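Local coordinates for organic hydroperoxide resistance protein OhrB (Bacillus subtilis, PDB 2BJO), which helps the bacterium resist organic hydroperoxides, probably by reducing them with a redox-active cysteine pair, at residues T5-T9 with T19-G23; D26-V30 with T40-P44; G77-L81 with K91-T95. The protein carries 3 engineered substitutions. The contacts are given in a common frame with arbitrary orientation. Numbering follows the deposited sequence.

Interaction 1 (T5-T9 with T19-G23); sequences TAKVT and TSDDG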
ATOM      1  N   THR A   5      11.040   8.732  -4.983  1.00 22.98           N
ATOM      2  CA  THR A   5      11.091   7.350  -4.534  1.00 22.38           C
ATOM      3  C   THR A   5      10.940   7.386  -3.025  1.00 22.21           C
ATOM      4  O   THR A   5      11.770   7.996  -2.374  1.00 21.02           O
ATOM      5  CB  THR A   5      12.435   6.741  -4.941  1.00 21.28           C
ATOM      6  OG1 THR A   5      12.499   6.771  -6.368  1.00 20.66           O
ATOM      7  CG2 THR A   5      12.678   5.295  -4.486  1.00 20.79           C
ATOM      8  N   ALA A   6       9.906   6.755  -2.473  1.00 23.05           N
ATOM      9  CA  ALA A   6       9.737   6.577  -1.040  1.00 21.75           C
ATOM     10  C   ALA A   6      10.399   5.262  -0.634  1.00 22.57           C
ATOM     11  O   ALA A   6      10.207   4.239  -1.290  1.00 21.09           O
ATOM     12  CB  ALA A   6       8.258   6.521  -0.729  1.00 26.13           C
ATOM     13  N   LYS A   7      11.193   5.250   0.438  1.00 26.69           N
ATOM     14  CA  LYS A   7      11.863   4.059   0.955  1.00 26.89           C
ATOM     15  C   LYS A   7      11.431   3.676   2.367  1.00 25.33           C
ATOM     16  O   LYS A   7      11.390   4.509   3.266  1.00 22.89           O
ATOM     17  CB  LYS A   7      13.397   4.191   0.856  1.00 29.81           C
ATOM     18  CG  LYS A   7      13.851   4.570  -0.561  1.00 33.22           C
ATOM     19  CD  LYS A   7      15.290   4.344  -1.029  1.00 33.90           C
ATOM     20  CE  LYS A   7      16.330   5.395  -0.674  1.00 37.55           C
ATOM     21  NZ  LYS A   7      17.552   5.481  -1.580  1.00 35.23           N
ATOM     22  N   VAL A   8      11.137   2.391   2.555  1.00 25.87           N
ATOM     23  CA  VAL A   8      10.747   1.853   3.869  1.00 26.68           C
ATOM     24  C   VAL A   8      11.429   0.494   3.982  1.00 24.04           C
ATOM     25  O   VAL A   8      11.401  -0.271   3.032  1.00 26.25           O
ATOM     26  CB  VAL A   8       9.206   1.677   4.118  1.00 25.54           C
ATOM     27  CG1 VAL A   8       8.928   1.106   5.517  1.00 24.14           C
ATOM     28  CG2 VAL A   8       8.390   2.955   3.878  1.00 26.23           C
ATOM     29  N   THR A   9      12.010   0.212   5.137  1.00 23.07           N
ATOM     30  CA  THR A   9      12.718  -1.023   5.442  1.00 24.07           C
ATOM     31  C   THR A   9      11.849  -1.830   6.396  1.00 22.65           C
ATOM     32  O   THR A   9      11.366  -1.325   7.405  1.00 22.31           O
ATOM     33  CB  THR A   9      14.146  -0.767   6.000  1.00 25.40           C
ATOM     34  OG1 THR A   9      14.949  -0.169   4.977  1.00 25.70           O
ATOM     35  CG2 THR A   9      14.838  -2.066   6.416  1.00 26.08           C
ATOM     36  N   THR A  19      10.407   0.787   9.429  1.00 23.75           N
ATOM     37  CA  THR A  19      10.859   2.157   9.624  1.00 25.63           C
ATOM     38  C   THR A  19      11.083   2.817   8.262  1.00 23.67           C
ATOM     39  O   THR A  19      11.854   2.327   7.432  1.00 22.44           O
ATOM     40  CB  THR A  19      12.131   2.200  10.497  1.00 26.40           C
ATOM     41  OG1 THR A  19      11.901   1.394  11.647  1.00 26.83           O
ATOM     42  CG2 THR A  19      12.397   3.610  11.014  1.00 26.11           C
ATOM     43  N   SER A  20      10.399   3.929   7.997  1.00 24.28           N
ATOM     44  CA  SER A  20      10.647   4.646   6.745  1.00 24.26           C
ATOM     45  C   SER A  20      12.071   5.235   6.858  1.00 24.15           C
ATOM     46  O   SER A  20      12.616   5.433   7.951  1.00 19.46           O
ATOM     47  CB  SER A  20       9.546   5.653   6.427  1.00 22.80           C
ATOM     48  OG  SER A  20       9.468   6.678   7.407  1.00 23.88           O
ATOM     49  N   ASP A  21      12.678   5.470   5.696  1.00 25.75           N
ATOM     50  CA  ASP A  21      13.958   6.144   5.570  1.00 24.97           C
ATOM     51  C   ASP A  21      13.961   7.450   6.359  1.00 25.14           C
ATOM     52  O   ASP A  21      14.958   7.706   7.026  1.00 23.64           O
ATOM     53  CB  ASP A  21      14.332   6.389   4.098  1.00 30.04           C
ATOM     54  CG  ASP A  21      13.416   7.358   3.343  1.00 34.00           C
ATOM     55  OD1 ASP A  21      12.262   7.671   3.746  1.00 36.12           O
ATOM     56  OD2 ASP A  21      13.886   7.801   2.265  1.00 40.67           O
ATOM     57  N   ASP A  22      12.867   8.223   6.298  1.00 22.84           N
ATOM     58  CA  ASP A  22      12.754   9.521   6.991  1.00 24.01           C
ATOM     59  C   ASP A  22      12.215   9.465   8.425  1.00 23.05           C
ATOM     60  O   ASP A  22      12.063  10.514   9.038  1.00 25.55           O
ATOM     61  CB  ASP A  22      11.911  10.505   6.156  1.00 22.59           C
ATOM     62  CG  ASP A  22      10.481  10.057   5.908  1.00 22.62           C
ATOM     63  OD1 ASP A  22       9.986   9.052   6.465  1.00 22.04           O
ATOM     64  OD2 ASP A  22       9.843  10.761   5.090  1.00 25.25           O
ATOM     65  N   GLY A  23      11.912   8.274   8.930  1.00 20.74           N
ATOM     66  CA  GLY A  23      11.375   8.052  10.257  1.00 22.21           C
ATOM     67  C   GLY A  23       9.896   8.365  10.449  1.00 21.68           C
ATOM     68  O   GLY A  23       9.353   8.134  11.528  1.00 23.89           O
TER
HETATM   69  O   HOH W   1      10.443   7.702   2.152  1.00 39.94           O
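Three backbone hydrogen bonds hold 5-9 against 19-23. T9 and T19 form an antiparallel hydrogen-bonded pair, with T9 N giving to T19 O and T19 N to T9 O, both at 3.1 Å. Two residues on, D21 N donates to K7 O at 2.9 Å and almost in line (178°), although the strand 17-20 has already ended. Between these links lies the non-hydrogen-bonded pair V8-S20, its CA atoms only 4.0 Å apart. Beyond D21 the chains part, and water 1 fills the opening: it accepts from K7 N (3.1 Å) and donates to OD1 of D21 (2.4 Å), so the carboxylate reaches the strand through solvent. The departure is a type I beta turn from S20 to G23, closed by G23 N to S20 O at 3.1 Å and tightened by S20 OG giving to D22 OD1 at 2.6 Å. G23, the last residue of the turn, has a positive phi of 77°, which favours glycine. S20 OG and D22 OD1 also take the backbone N atoms of L25 and V24, tying the turn to the approach of the next strand. Packing is modest, 254 Å² in all. V8 CG2 meets S20 CB at 3.9 Å on one face, while CB of K7 lies 3.9 Å from OD2 of D21 and the lysine amine leads away. The contact belongs to the beta hairpin of strands 4-11 and 17-20. Strand 26-28 continues the sheet beside 17-20, and the other edge of 4-11 pairs antiparallel with a strand of the second subunit, where T5 OG1 bonds S80 OG of that chain.

Interaction 2 (D26-V30 with T40-P44); sequences DFDIV and TGTNP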
ATOM      1  N   ASP A  26       7.055   4.368  11.673  1.00 28.06           N
ATOM      2  CA  ASP A  26       7.921   3.637  12.609  1.00 27.12           C
ATOM      3  C   ASP A  26       6.977   2.761  13.423  1.00 26.45           C
ATOM      4  O   ASP A  26       6.412   3.234  14.385  1.00 25.19           O
ATOM      5  CB  ASP A  26       8.743   4.605  13.453  1.00 28.53           C
ATOM      6  CG  ASP A  26       9.893   3.944  14.191  1.00 30.49           C
ATOM      7  OD1 ASP A  26      10.580   4.688  14.909  1.00 31.55           O
ATOM      8  OD2 ASP A  26      10.159   2.728  14.078  1.00 32.03           O
ATOM      9  N   PHE A  27       6.782   1.513  13.019  1.00 24.96           N
ATOM     10  CA  PHE A  27       5.764   0.677  13.638  1.00 25.80           C
ATOM     11  C   PHE A  27       6.146  -0.781  13.652  1.00 23.84           C
ATOM     12  O   PHE A  27       6.789  -1.277  12.726  1.00 21.47           O
ATOM     13  CB  PHE A  27       4.411   0.659  12.893  1.00 27.86           C
ATOM     14  CG  PHE A  27       3.799   1.999  12.668  1.00 28.17           C
ATOM     15  CD1 PHE A  27       4.071   2.712  11.510  1.00 31.23           C
ATOM     16  CD2 PHE A  27       2.948   2.548  13.623  1.00 31.43           C
ATOM     17  CE1 PHE A  27       3.494   3.966  11.309  1.00 30.27           C
ATOM     18  CE2 PHE A  27       2.362   3.799  13.457  1.00 31.04           C
ATOM     19  CZ  PHE A  27       2.648   4.506  12.292  1.00 32.45           C
ATOM     20  N   ASP A  28       5.673  -1.431  14.711  1.00 23.05           N
ATOM     21  CA  ASP A  28       5.597  -2.884  14.697  1.00 23.62           C
ATOM     22  C   ASP A  28       4.542  -3.347  13.696  1.00 21.92           C
ATOM     23  O   ASP A  28       3.585  -2.630  13.443  1.00 22.06           O
ATOM     24  CB  ASP A  28       5.216  -3.464  16.052  1.00 23.77           C
ATOM     25  CG  ASP A  28       6.207  -3.124  17.136  1.00 25.79           C
ATOM     26  OD1 ASP A  28       7.405  -3.242  16.862  1.00 26.90           O
ATOM     27  OD2 ASP A  28       5.797  -2.756  18.256  1.00 33.01           O
ATOM     28  N   ILE A  29       4.742  -4.559  13.186  1.00 21.78           N
ATOM     29  CA  ILE A  29       3.816  -5.304  12.359  1.00 24.97           C
ATOM     30  C   ILE A  29       3.211  -6.290  13.344  1.00 25.71           C
ATOM     31  O   ILE A  29       3.943  -7.048  13.993  1.00 25.39           O
ATOM     32  CB  ILE A  29       4.507  -5.990  11.167  1.00 24.09           C
ATOM     33  CG1 ILE A  29       5.195  -4.930  10.277  1.00 26.29           C
ATOM     34  CG2 ILE A  29       3.535  -6.855  10.389  1.00 23.50           C
ATOM     35  CD1 ILE A  29       4.288  -3.919   9.557  1.00 26.40           C
ATOM     36  N   VAL A  30       1.886  -6.259  13.437  1.00 26.42           N
ATOM     37  CA  VAL A  30       1.186  -7.070  14.426  1.00 30.52           C
ATOM     38  C   VAL A  30       0.273  -8.132  13.816  1.00 30.07           C
ATOM     39  O   VAL A  30      -0.250  -8.023  12.718  1.00 30.28           O
ATOM     40  CB  VAL A  30       0.327  -6.222  15.440  1.00 31.91           C
ATOM     41  CG1 VAL A  30       1.229  -5.361  16.332  1.00 32.31           C
ATOM     42  CG2 VAL A  30      -0.817  -5.410  14.762  1.00 31.69           C
ATOM     43  N   THR A  40       1.031  -3.222  19.904  1.00 28.76           N
ATOM     44  CA  THR A  40       0.494  -2.152  19.075  1.00 30.14           C
ATOM     45  C   THR A  40       1.189  -2.097  17.727  1.00 26.91           C
ATOM     46  O   THR A  40       2.386  -2.332  17.619  1.00 28.37           O
ATOM     47  CB  THR A  40       0.730  -0.783  19.721  1.00 31.76           C
ATOM     48  OG1 THR A  40       2.149  -0.624  19.913  1.00 36.12           O
ATOM     49  CG2 THR A  40      -0.030  -0.718  21.038  1.00 31.37           C
ATOM     50  N   GLY A  41       0.441  -1.783  16.679  1.00 25.62           N
ATOM     51  CA  GLY A  41       1.102  -1.657  15.393  1.00 24.78           C
ATOM     52  C   GLY A  41       0.161  -1.708  14.221  1.00 22.63           C
ATOM     53  O   GLY A  41      -1.036  -1.532  14.384  1.00 22.47           O
ATOM     54  N   THR A  42       0.756  -1.972  13.069  1.00 23.75           N
ATOM     55  CA  THR A  42       0.049  -1.977  11.802  1.00 23.50           C
ATOM     56  C   THR A  42       0.225  -3.355  11.170  1.00 23.46           C
ATOM     57  O   THR A  42       0.815  -4.268  11.765  1.00 24.28           O
ATOM     58  CB  THR A  42       0.483  -0.781  10.895  1.00 20.08           C
ATOM     59  OG1 THR A  42      -0.513  -0.576   9.876  1.00 22.06           O
ATOM     60  CG2 THR A  42       1.853  -0.942  10.299  1.00 21.78           C
ATOM     61  N   ASN A  43      -0.318  -3.465   9.957  1.00 25.12           N
ATOM     62  CA  ASN A  43      -0.129  -4.628   9.097  1.00 23.75           C
ATOM     63  C   ASN A  43      -0.176  -4.236   7.610  1.00 21.93           C
ATOM     64  O   ASN A  43      -0.563  -3.120   7.293  1.00 22.93           O
ATOM     65  CB  ASN A  43      -1.122  -5.730   9.480  1.00 24.29           C
ATOM     66  CG  ASN A  43      -2.561  -5.362   9.203  1.00 27.44           C
ATOM     67  OD1 ASN A  43      -2.915  -4.779   8.175  1.00 24.69           O
ATOM     68  ND2 ASN A  43      -3.415  -5.716  10.163  1.00 30.03           N
ATOM     69  N   PRO A  44       0.197  -5.145   6.691  1.00 23.87           N
ATOM     70  CA  PRO A  44       0.210  -4.769   5.274  1.00 24.28           C
ATOM     71  C   PRO A  44      -1.156  -4.378   4.714  1.00 23.88           C
ATOM     72  O   PRO A  44      -1.204  -3.509   3.852  1.00 26.78           O
ATOM     73  CB  PRO A  44       0.801  -6.010   4.590  1.00 25.44           C
ATOM     74  CG  PRO A  44       1.578  -6.660   5.669  1.00 24.42           C
ATOM     75  CD  PRO A  44       0.640  -6.544   6.825  1.00 22.60           C
TER
HETATM   76  O   HOH W   2       4.301   0.138  16.738  1.00 27.80           O
HETATM   77  O   HOH W   3       3.966  -3.508  20.309  1.00 31.76           O
HETATM   78  O   HOH W   4       4.996  -0.357  19.898  1.00 37.62           O
HETATM   79  O   HOH W   5      -2.818  -8.317  11.849  1.00 31.08           O
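Two backbone hydrogen bonds clasp T42 between alternate residues of 26-30: T42 N gives to D28 O at 2.9 Å, and V30 N gives to T42 O at 2.8 Å. They make a single bridge, I29 with T42, between segments whose touching parts run 81° apart. D28 O and T42 O also receive CA-H...O contacts, from G41 CA at 3.3 Å and I29 CA at 3.2 Å. G41 could hardly carry a side chain: a CB would lie 2.3 Å from D28 O, and its backbone angles would jam that CB against the preceding carbonyl. Next to the bridge, water satisfies what the chains cannot. Water 2 accepts from D28 N (2.9 Å) and donates to T40 O (3.2 Å), water 3 accepts from T40 N (3.0 Å) and can donate to D28 OD2 (2.9 Å), and water 4 joins D28 OD2 (3.0 Å) to T40 OG1 (2.9 Å). The other carboxylate oxygen, D28 OD1, bonds H17. Here the last strand of the three-stranded sheet meets the loop entering the long helix 44-65. N43 is the N-cap of that helix, its OD1 taking the backbone N of Q46, while OE1 of Q46 bonds T42 OG1. N43 ND2 gives to water 5 (3.2 Å), which donates to V30 O (2.7 Å). Apolar contact gathers on T42 CG2, 4.0 Å from F27 CB and 3.9 Å from I29 CD1, with I18 alongside and L25 of the second subunit packing on F27 and T42. P44 O accepts a hydrogen bond from OH of Y121 of that subunit.

Interaction 3 (G77-L81 with K91-T95); sequences GQVSL and KIGVT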
ATOM      1  N   GLY A  77     -10.992   3.454   2.925  1.00 21.90           N
ATOM      2  CA  GLY A  77     -10.443   2.264   2.293  1.00 22.66           C
ATOM      3  C   GLY A  77     -10.630   1.071   3.217  1.00 22.77           C
ATOM      4  O   GLY A  77     -10.303   1.163   4.402  1.00 25.06           O
ATOM      5  N   GLN A  78     -11.158  -0.020   2.663  1.00 21.96           N
ATOM      6  CA  GLN A  78     -11.436  -1.260   3.394  1.00 22.37           C
ATOM      7  C   GLN A  78     -10.750  -2.413   2.647  1.00 22.72           C
ATOM      8  O   GLN A  78     -11.147  -2.826   1.548  1.00 22.24           O
ATOM      9  CB  GLN A  78     -12.937  -1.505   3.529  1.00 21.32           C
ATOM     10  CG  GLN A  78     -13.701  -0.297   4.031  1.00 21.95           C
ATOM     11  CD  GLN A  78     -15.181  -0.551   4.015  1.00 23.94           C
ATOM     12  OE1 GLN A  78     -15.639  -1.475   3.343  1.00 24.04           O
ATOM     13  NE2 GLN A  78     -15.936   0.256   4.754  1.00 24.42           N
ATOM     14  N   VAL A  79      -9.681  -2.922   3.250  1.00 24.09           N
ATOM     15  CA  VAL A  79      -8.866  -3.935   2.631  1.00 23.80           C
ATOM     16  C   VAL A  79      -9.002  -5.234   3.411  1.00 24.99           C
ATOM     17  O   VAL A  79      -8.602  -5.272   4.579  1.00 26.06           O
ATOM     18  CB  VAL A  79      -7.394  -3.465   2.572  1.00 24.03           C
ATOM     19  CG1 VAL A  79      -6.444  -4.615   2.144  1.00 24.19           C
ATOM     20  CG2 VAL A  79      -7.240  -2.262   1.667  1.00 26.34           C
ATOM     21  N   SER A  80      -9.494  -6.285   2.756  1.00 25.74           N
ATOM     22  CA  SER A  80      -9.669  -7.593   3.393  1.00 26.97           C
ATOM     23  C   SER A  80      -8.611  -8.633   2.997  1.00 27.05           C
ATOM     24  O   SER A  80      -8.312  -8.760   1.804  1.00 25.96           O
ATOM     25  CB  SER A  80     -11.059  -8.177   3.091  1.00 24.76           C
ATOM     26  OG  SER A  80     -12.089  -7.310   3.540  1.00 24.96           O
ATOM     27  N   LEU A  81      -8.081  -9.357   3.985  1.00 25.66           N
ATOM     28  CA  LEU A  81      -7.266 -10.531   3.703  1.00 26.55           C
ATOM     29  C   LEU A  81      -8.222 -11.709   3.569  1.00 27.41           C
ATOM     30  O   LEU A  81      -9.125 -11.880   4.383  1.00 26.06           O
ATOM     31  CB  LEU A  81      -6.238 -10.854   4.775  1.00 27.81           C
ATOM     32  CG  LEU A  81      -5.197 -11.918   4.457  1.00 27.97           C
ATOM     33  CD1 LEU A  81      -4.264 -11.474   3.338  1.00 28.80           C
ATOM     34  CD2 LEU A  81      -4.464 -12.183   5.775  1.00 29.46           C
ATOM     35  N   LYS A  91      -4.978 -13.756  -0.622  1.00 25.47           N
ATOM     36  CA  LYS A  91      -5.180 -12.623  -1.522  1.00 24.56           C
ATOM     37  C   LYS A  91      -5.975 -11.538  -0.810  1.00 23.04           C
ATOM     38  O   LYS A  91      -6.576 -11.751   0.251  1.00 23.39           O
ATOM     39  CB  LYS A  91      -5.885 -13.024  -2.819  1.00 25.89           C
ATOM     40  CG  LYS A  91      -7.234 -13.713  -2.654  1.00 30.12           C
ATOM     41  CD  LYS A  91      -7.983 -13.989  -3.963  1.00 32.18           C
ATOM     42  CE  LYS A  91      -7.230 -14.011  -5.307  1.00 35.58           C
ATOM     43  NZ  LYS A  91      -8.133 -14.149  -6.547  1.00 36.27           N
ATOM     44  N   ILE A  92      -5.976 -10.389  -1.473  1.00 22.80           N
ATOM     45  CA  ILE A  92      -6.607  -9.134  -1.071  1.00 23.62           C
ATOM     46  C   ILE A  92      -7.888  -8.782  -1.799  1.00 20.62           C
ATOM     47  O   ILE A  92      -8.025  -9.029  -2.996  1.00 22.74           O
ATOM     48  CB  ILE A  92      -5.523  -8.019  -1.347  1.00 28.21           C
ATOM     49  CG1 ILE A  92      -4.425  -8.110  -0.282  1.00 30.37           C
ATOM     50  CG2 ILE A  92      -6.022  -6.598  -1.504  1.00 30.10           C
ATOM     51  CD1 ILE A  92      -4.871  -8.111   1.149  1.00 30.29           C
ATOM     52  N   GLY A  93      -8.794  -8.155  -1.052  1.00 22.04           N
ATOM     53  CA  GLY A  93     -10.085  -7.605  -1.501  1.00 20.52           C
ATOM     54  C   GLY A  93     -10.104  -6.148  -1.076  1.00 19.64           C
ATOM     55  O   GLY A  93      -9.553  -5.786  -0.028  1.00 24.04           O
ATOM     56  N   VAL A  94     -10.697  -5.276  -1.882  1.00 22.11           N
ATOM     57  CA  VAL A  94     -10.724  -3.839  -1.565  1.00 23.59           C
ATOM     58  C   VAL A  94     -12.104  -3.223  -1.789  1.00 22.48           C
ATOM     59  O   VAL A  94     -12.643  -3.389  -2.871  1.00 20.00           O
ATOM     60  CB  VAL A  94      -9.714  -2.990  -2.407  1.00 23.35           C
ATOM     61  CG1 VAL A  94      -9.747  -1.509  -2.012  1.00 25.00           C
ATOM     62  CG2 VAL A  94      -8.269  -3.467  -2.270  1.00 22.84           C
ATOM     63  N   THR A  95     -12.644  -2.507  -0.802  1.00 24.92           N
ATOM     64  CA  THR A  95     -13.792  -1.629  -0.994  1.00 23.17           C
ATOM     65  C   THR A  95     -13.379  -0.192  -0.643  1.00 23.38           C
ATOM     66  O   THR A  95     -12.653   0.050   0.320  1.00 27.75           O
ATOM     67  CB  THR A  95     -15.026  -2.187  -0.248  1.00 24.08           C
ATOM     68  OG1 THR A  95     -15.420  -3.403  -0.904  1.00 21.55           O
ATOM     69  CG2 THR A  95     -16.203  -1.231  -0.295  1.00 25.56           C
TER
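Strands 74-84 and 89-99 form a beta hairpin, and 77-81 and 91-95 are facing parts of its two arms, running antiparallel at 157° with their axes 4.6 Å apart at the closest. K91, at the exposed end, turns its CA-to-CB bond away from the partner strand; its backbone bonds that of M82. I92 pairs with L81 in a non-hydrogen-bonded site, and its CD1 lies among apolar neighbours, 4.1 Å from L81 CD1 and 4.0 Å from V79 CG1. On this face the hairpin is covered by helix 44-65: F48 and A49 touch V79, and E45 touches L81 and I92. P120 of the second subunit also packs on I92. G93 follows in a hydrogen-bonded pair with S80, G93 N giving to S80 O at 3.0 Å and S80 N to G93 O at 2.8 Å. With no side chain at G93, S80 has only backbone across from it, and its OG bonds T5 OG1 of the second subunit, whose strand pairs antiparallel with 77-81 and carries the sheet across the interface. V94 returns to the face of I92 in a non-hydrogen-bonded pair with V79, their CG2 atoms 4.2 Å apart. T95 completes the register opposite Q78, with Q78 N giving to T95 O and T95 N to Q78 O, each at 2.8 Å. T95 also touches K132 and E134 of the parallel strand 132-135 on its other flank. Q78 NE2 bonds E76 OE1, while the amide oxygen OE1 of Q78 lies 3.7 Å from T95 CG2.

In the fold
The three contacts follow one another along the chain, each closing before the next opens. Interactions 1 and 2 belong to the N-terminal three-stranded sheet: their centres are 14 Å apart, strands 17-20 and 26-28 are neighbours in it, and T19 OG1 meets D26 OD2 at 3.3 Å in a probable hydrogen bond. Interaction 3 lies in the other sheet, its centre 24 Å from that of interaction 1 and 17 Å from that of interaction 2; helix 44-65, entered from interaction 2, runs over its apolar face. All three touch the second subunit. Interactions 1 and 3 meet there through T5 and S80 of opposite chains, so the dimer joins sheets that are separate within one chain.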